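PDB 6IJF: Tae4 from Agrobacterium tumefaciens, which is probably a peptidoglycan amidase delivered as a toxic effector by the type VI secretion system. Local coordinates for residues 57-68 against 75-86. Residues are numbered along the deposited sequence; the frame is centred on the assembly and turned at random.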
loop_
_atom_site.group_PDB
_atom_site.type_symbol
_atom_site.label_atom_id
_atom_site.label_comp_id
_atom_site.label_asym_id
_atom_site.label_seq_id
_atom_site.Cartn_x
_atom_site.Cartn_y
_atom_site.Cartn_z
ATOM N N VAL C 57 -4.391 -29.155 15.134
ATOM C CA VAL C 57 -4.166 -29.835 16.443
ATOM C C VAL C 57 -5.192 -29.345 17.459
ATOM O O VAL C 57 -5.854 -30.178 18.056
ATOM C CB VAL C 57 -2.744 -29.591 16.949
ATOM C CG1 VAL C 57 -2.605 -29.994 18.407
ATOM C CG2 VAL C 57 -1.743 -30.311 16.082
ATOM N N LYS C 58 -5.361 -28.033 17.617
ATOM C CA LYS C 58 -6.273 -27.487 18.666
ATOM C C LYS C 58 -7.723 -27.798 18.303
ATOM O O LYS C 58 -8.587 -27.743 19.212
ATOM C CB LYS C 58 -6.061 -25.986 18.845
ATOM C CG LYS C 58 -4.777 -25.660 19.576
ATOM C CD LYS C 58 -4.726 -24.210 19.947
ATOM C CE LYS C 58 -3.400 -23.857 20.570
ATOM N NZ LYS C 58 -3.427 -22.466 21.060
ATOM N N SER C 59 -7.996 -28.127 17.038
ATOM C CA SER C 59 -9.357 -28.509 16.584
ATOM C C SER C 59 -9.507 -30.037 16.684
ATOM O O SER C 59 -10.509 -30.536 16.210
ATOM C CB SER C 59 -9.660 -27.991 15.193
ATOM O OG SER C 59 -9.436 -26.590 15.113
ATOM N N GLY C 60 -8.526 -30.740 17.251
ATOM C CA GLY C 60 -8.607 -32.193 17.519
ATOM C C GLY C 60 -8.149 -33.026 16.334
ATOM O O GLY C 60 -8.484 -34.208 16.280
ATOM N N ILE C 61 -7.381 -32.443 15.413
ATOM C CA ILE C 61 -6.863 -33.157 14.212
ATOM C C ILE C 61 -5.339 -33.145 14.301
ATOM O O ILE C 61 -4.730 -32.076 14.096
ATOM C CB ILE C 61 -7.395 -32.514 12.917
ATOM C CG1 ILE C 61 -8.913 -32.343 12.938
ATOM C CG2 ILE C 61 -6.927 -33.292 11.691
ATOM C CD1 ILE C 61 -9.487 -31.701 11.703
ATOM N N ASN C 62 -4.731 -34.298 14.553
ATOM C CA ASN C 62 -3.261 -34.361 14.703
ATOM C C ASN C 62 -2.642 -34.410 13.305
ATOM O O ASN C 62 -3.284 -34.936 12.371
ATOM C CB ASN C 62 -2.817 -35.530 15.602
ATOM C CG ASN C 62 -1.379 -35.387 16.072
ATOM O OD1 ASN C 62 -0.745 -34.325 15.909
ATOM N ND2 ASN C 62 -0.848 -36.451 16.663
ATOM N N ILE C 63 -1.436 -33.873 13.191
ATOM C CA ILE C 63 -0.639 -33.785 11.940
ATOM C C ILE C 63 0.347 -34.952 11.983
ATOM O O ILE C 63 1.342 -34.808 12.707
ATOM C CB ILE C 63 0.075 -32.413 11.871
ATOM C CG1 ILE C 63 -0.914 -31.242 11.873
ATOM C CG2 ILE C 63 1.021 -32.343 10.683
ATOM C CD1 ILE C 63 -2.007 -31.323 10.820
ATOM N N VAL C 64 0.084 -36.018 11.196
ATOM C CA VAL C 64 0.880 -37.283 11.160
ATOM C C VAL C 64 1.091 -37.718 9.706
ATOM O O VAL C 64 0.127 -37.887 8.940
ATOM C CB VAL C 64 0.198 -38.375 12.008
ATOM C CG1 VAL C 64 -0.076 -37.857 13.403
ATOM C CG2 VAL C 64 -1.094 -38.901 11.389
ATOM N N PRO C 65 2.344 -37.908 9.245
ATOM C CA PRO C 65 3.535 -37.675 10.049
ATOM C C PRO C 65 3.809 -36.178 10.261
ATOM O O PRO C 65 3.191 -35.354 9.593
ATOM C CB PRO C 65 4.670 -38.268 9.208
ATOM C CG PRO C 65 4.154 -38.213 7.770
ATOM C CD PRO C 65 2.661 -38.355 7.879
ATOM N N SER C 66 4.835 -35.859 11.066
ATOM C CA SER C 66 5.247 -34.456 11.340
ATOM C C SER C 66 6.754 -34.370 11.509
ATOM O O SER C 66 7.349 -35.339 11.983
ATOM C CB SER C 66 4.504 -33.933 12.536
ATOM O OG SER C 66 4.879 -34.625 13.715
ATOM N N SER C 67 7.341 -33.242 11.140
ATOM C CA SER C 67 8.786 -32.940 11.355
ATOM C C SER C 67 9.065 -32.739 12.855
ATOM O O SER C 67 10.157 -33.089 13.293
ATOM C CB SER C 67 9.230 -31.752 10.535
ATOM O OG SER C 67 8.442 -30.598 10.807
ATOM N N HIS C 68 8.107 -32.187 13.606
ATOM C CA HIS C 68 8.334 -31.675 14.981
ATOM C C HIS C 68 7.128 -31.934 15.871
ATOM O O HIS C 68 6.049 -32.361 15.372
ATOM C CB HIS C 68 8.613 -30.165 14.977
ATOM C CG HIS C 68 9.884 -29.745 14.326
ATOM N ND1 HIS C 68 10.083 -29.812 12.958
ATOM C CD2 HIS C 68 11.005 -29.182 14.846
ATOM C CE1 HIS C 68 11.277 -29.337 12.666
ATOM N NE2 HIS C 68 11.856 -28.921 13.808
ATOM N N TYR C 75 -1.297 -29.503 24.609
ATOM C CA TYR C 75 -1.103 -30.217 23.311
ATOM C C TYR C 75 0.339 -30.721 23.190
ATOM O O TYR C 75 0.767 -31.110 22.059
ATOM C CB TYR C 75 -1.533 -29.326 22.138
ATOM C CG TYR C 75 -2.948 -28.839 22.287
ATOM C CD1 TYR C 75 -4.025 -29.673 22.010
ATOM C CD2 TYR C 75 -3.214 -27.578 22.792
ATOM C CE1 TYR C 75 -5.334 -29.237 22.171
ATOM C CE2 TYR C 75 -4.510 -27.140 22.984
ATOM C CZ TYR C 75 -5.570 -27.972 22.684
ATOM O OH TYR C 75 -6.825 -27.507 22.917
ATOM N N ALA C 76 1.074 -30.797 24.308
ATOM C CA ALA C 76 2.438 -31.383 24.330
ATOM C C ALA C 76 2.406 -32.775 23.675
ATOM O O ALA C 76 1.443 -33.506 23.895
ATOM C CB ALA C 76 2.993 -31.440 25.733
ATOM N N GLY C 77 3.379 -33.077 22.823
ATOM C CA GLY C 77 3.460 -34.358 22.093
ATOM C C GLY C 77 2.748 -34.319 20.751
ATOM O O GLY C 77 3.055 -35.192 19.936
ATOM N N LYS C 78 1.821 -33.385 20.487
ATOM C CA LYS C 78 1.099 -33.385 19.183
ATOM C C LYS C 78 2.037 -32.903 18.066
ATOM O O LYS C 78 2.958 -32.142 18.363
ATOM C CB LYS C 78 -0.175 -32.543 19.271
ATOM C CG LYS C 78 -1.208 -33.048 20.257
ATOM C CD LYS C 78 -1.842 -34.356 19.796
ATOM C CE LYS C 78 -3.013 -34.750 20.669
ATOM N NZ LYS C 78 -3.487 -36.106 20.325
ATOM N N GLY C 79 1.815 -33.340 16.823
ATOM C CA GLY C 79 2.728 -33.085 15.686
ATOM C C GLY C 79 2.530 -31.710 15.042
ATOM O O GLY C 79 1.377 -31.239 14.957
ATOM N N ILE C 80 3.638 -31.067 14.663
ATOM C CA ILE C 80 3.715 -29.788 13.894
ATOM C C ILE C 80 4.536 -30.088 12.636
ATOM O O ILE C 80 5.692 -30.533 12.783
ATOM C CB ILE C 80 4.411 -28.654 14.689
ATOM C CG1 ILE C 80 3.668 -28.194 15.946
ATOM C CG2 ILE C 80 4.732 -27.474 13.783
ATOM C CD1 ILE C 80 2.216 -27.912 15.761
ATOM N N GLU C 81 4.016 -29.781 11.452
ATOM C CA GLU C 81 4.845 -29.782 10.214
ATOM C C GLU C 81 5.351 -28.366 9.977
ATOM O O GLU C 81 4.510 -27.434 9.873
ATOM C CB GLU C 81 4.030 -30.310 9.032
ATOM C CG GLU C 81 4.809 -30.392 7.730
ATOM C CD GLU C 81 6.178 -31.061 7.886
ATOM O OE1 GLU C 81 6.222 -32.276 8.126
ATOM O OE2 GLU C 81 7.213 -30.346 7.804
ATOM N N VAL C 82 6.661 -28.183 9.903
ATOM C CA VAL C 82 7.266 -26.819 9.783
ATOM C C VAL C 82 7.396 -26.427 8.311
ATOM O O VAL C 82 7.543 -25.227 8.046
ATOM C CB VAL C 82 8.614 -26.739 10.516
ATOM C CG1 VAL C 82 9.426 -25.507 10.159
ATOM C CG2 VAL C 82 8.406 -26.840 12.019
ATOM N N ASN C 83 7.363 -27.384 7.393
ATOM C CA ASN C 83 7.710 -27.175 5.956
ATOM C C ASN C 83 6.390 -27.021 5.213
ATOM O O ASN C 83 5.530 -27.954 5.276
ATOM C CB ASN C 83 8.507 -28.334 5.342
ATOM C CG ASN C 83 8.888 -28.101 3.890
ATOM O OD1 ASN C 83 9.928 -27.531 3.565
ATOM N ND2 ASN C 83 8.067 -28.611 3.016
ATOM N N MET C 84 6.223 -25.879 4.536
ATOM C CA MET C 84 4.936 -25.569 3.871
ATOM C C MET C 84 4.647 -26.614 2.784
ATOM O O MET C 84 3.514 -27.110 2.732
ATOM C CB MET C 84 4.945 -24.163 3.280
ATOM C CG MET C 84 3.717 -23.876 2.460
ATOM S SD MET C 84 4.020 -24.304 0.711
ATOM C CE MET C 84 2.344 -24.098 0.098
ATOM N N ARG C 85 5.644 -26.985 1.989
ATOM C CA ARG C 85 5.456 -27.986 0.883
ATOM C C ARG C 85 4.966 -29.325 1.469
ATOM O O ARG C 85 3.967 -29.909 0.953
ATOM C CB ARG C 85 6.758 -28.114 0.072
ATOM C CG ARG C 85 6.614 -28.951 -1.202
ATOM C CD ARG C 85 7.944 -29.267 -1.886
ATOM N NE ARG C 85 8.988 -28.246 -1.736
ATOM C CZ ARG C 85 9.091 -27.120 -2.451
ATOM N NH1 ARG C 85 8.184 -26.817 -3.372
ATOM N NH2 ARG C 85 10.097 -26.284 -2.225
ATOM N N ARG C 86 5.634 -29.819 2.521
ATOM C CA ARG C 86 5.251 -31.093 3.184
ATOM C C ARG C 86 3.858 -30.973 3.789
ATOM O O ARG C 86 3.078 -31.922 3.609
ATOM C CB ARG C 86 6.303 -31.508 4.223
ATOM C CG ARG C 86 7.595 -31.988 3.581
ATOM C CD ARG C 86 8.262 -33.085 4.401
ATOM N NE ARG C 86 8.708 -32.522 5.651
ATOM C CZ ARG C 86 9.729 -31.674 5.780
ATOM N NH1 ARG C 86 10.059 -31.224 6.981
ATOM N NH2 ARG C 86 10.427 -31.296 4.719
#
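With chi1 at 56°, the hydroxyl of Ser-67 sits between its backbone N and carbonyl carbon and meets the backbone of Val-82; Asn-62, its CG anti to the backbone N (chi1 -164°), sends OD1 to Gly-79. Val-82 N donates to Ser-67 OG over 3.1 Å, nearly straight at 158°. The same OG is hydrogen-bonded to ND1 of His-68, in the plane of the imidazole, while Val-82 CG2 covers one ring face 3.9 Å from the centroid, a CH-pi contact. Strands 68-69 and 79-80 form a two-stranded antiparallel sheet, in which His-68 and Ile-80 are a hydrogen-bonded pair, Ile-80 N lying 2.8 Å from His-68 O. Ser-66 OG donates to that oxygen from the face opposite to Ile-80 N and rests 3.3 Å from Gly-79 CA. Asn-62 OD1 takes Gly-79 N on an in-plane lone pair at 2.9 Å and Ile-63 N from above the plane; the in-plane bond orients the amide. At the end of helix 48-58, Lys-58 CG lies over the Tyr-75 ring, 4.0 Å from its centroid, and its ammonium pairs with Glu-32; Val-57 CG1 packs on Lys-78 CB. Glu-81 bends at chi2, carrying its carboxylate to Ser-67, whose N makes a weak bond to Glu-81 OE1 (3.4 Å); OE2 receives Asn-83 N and a salt bridge from Arg-86 NH1 at 3.1 Å. Serine and asparagine side chains thus bind backbone groups across the contact, while the buried Gly-79 O finds no polar partner; the Glu-81 carboxylate, held by Arg-86 and a backbone N-H, would probably stay ionised.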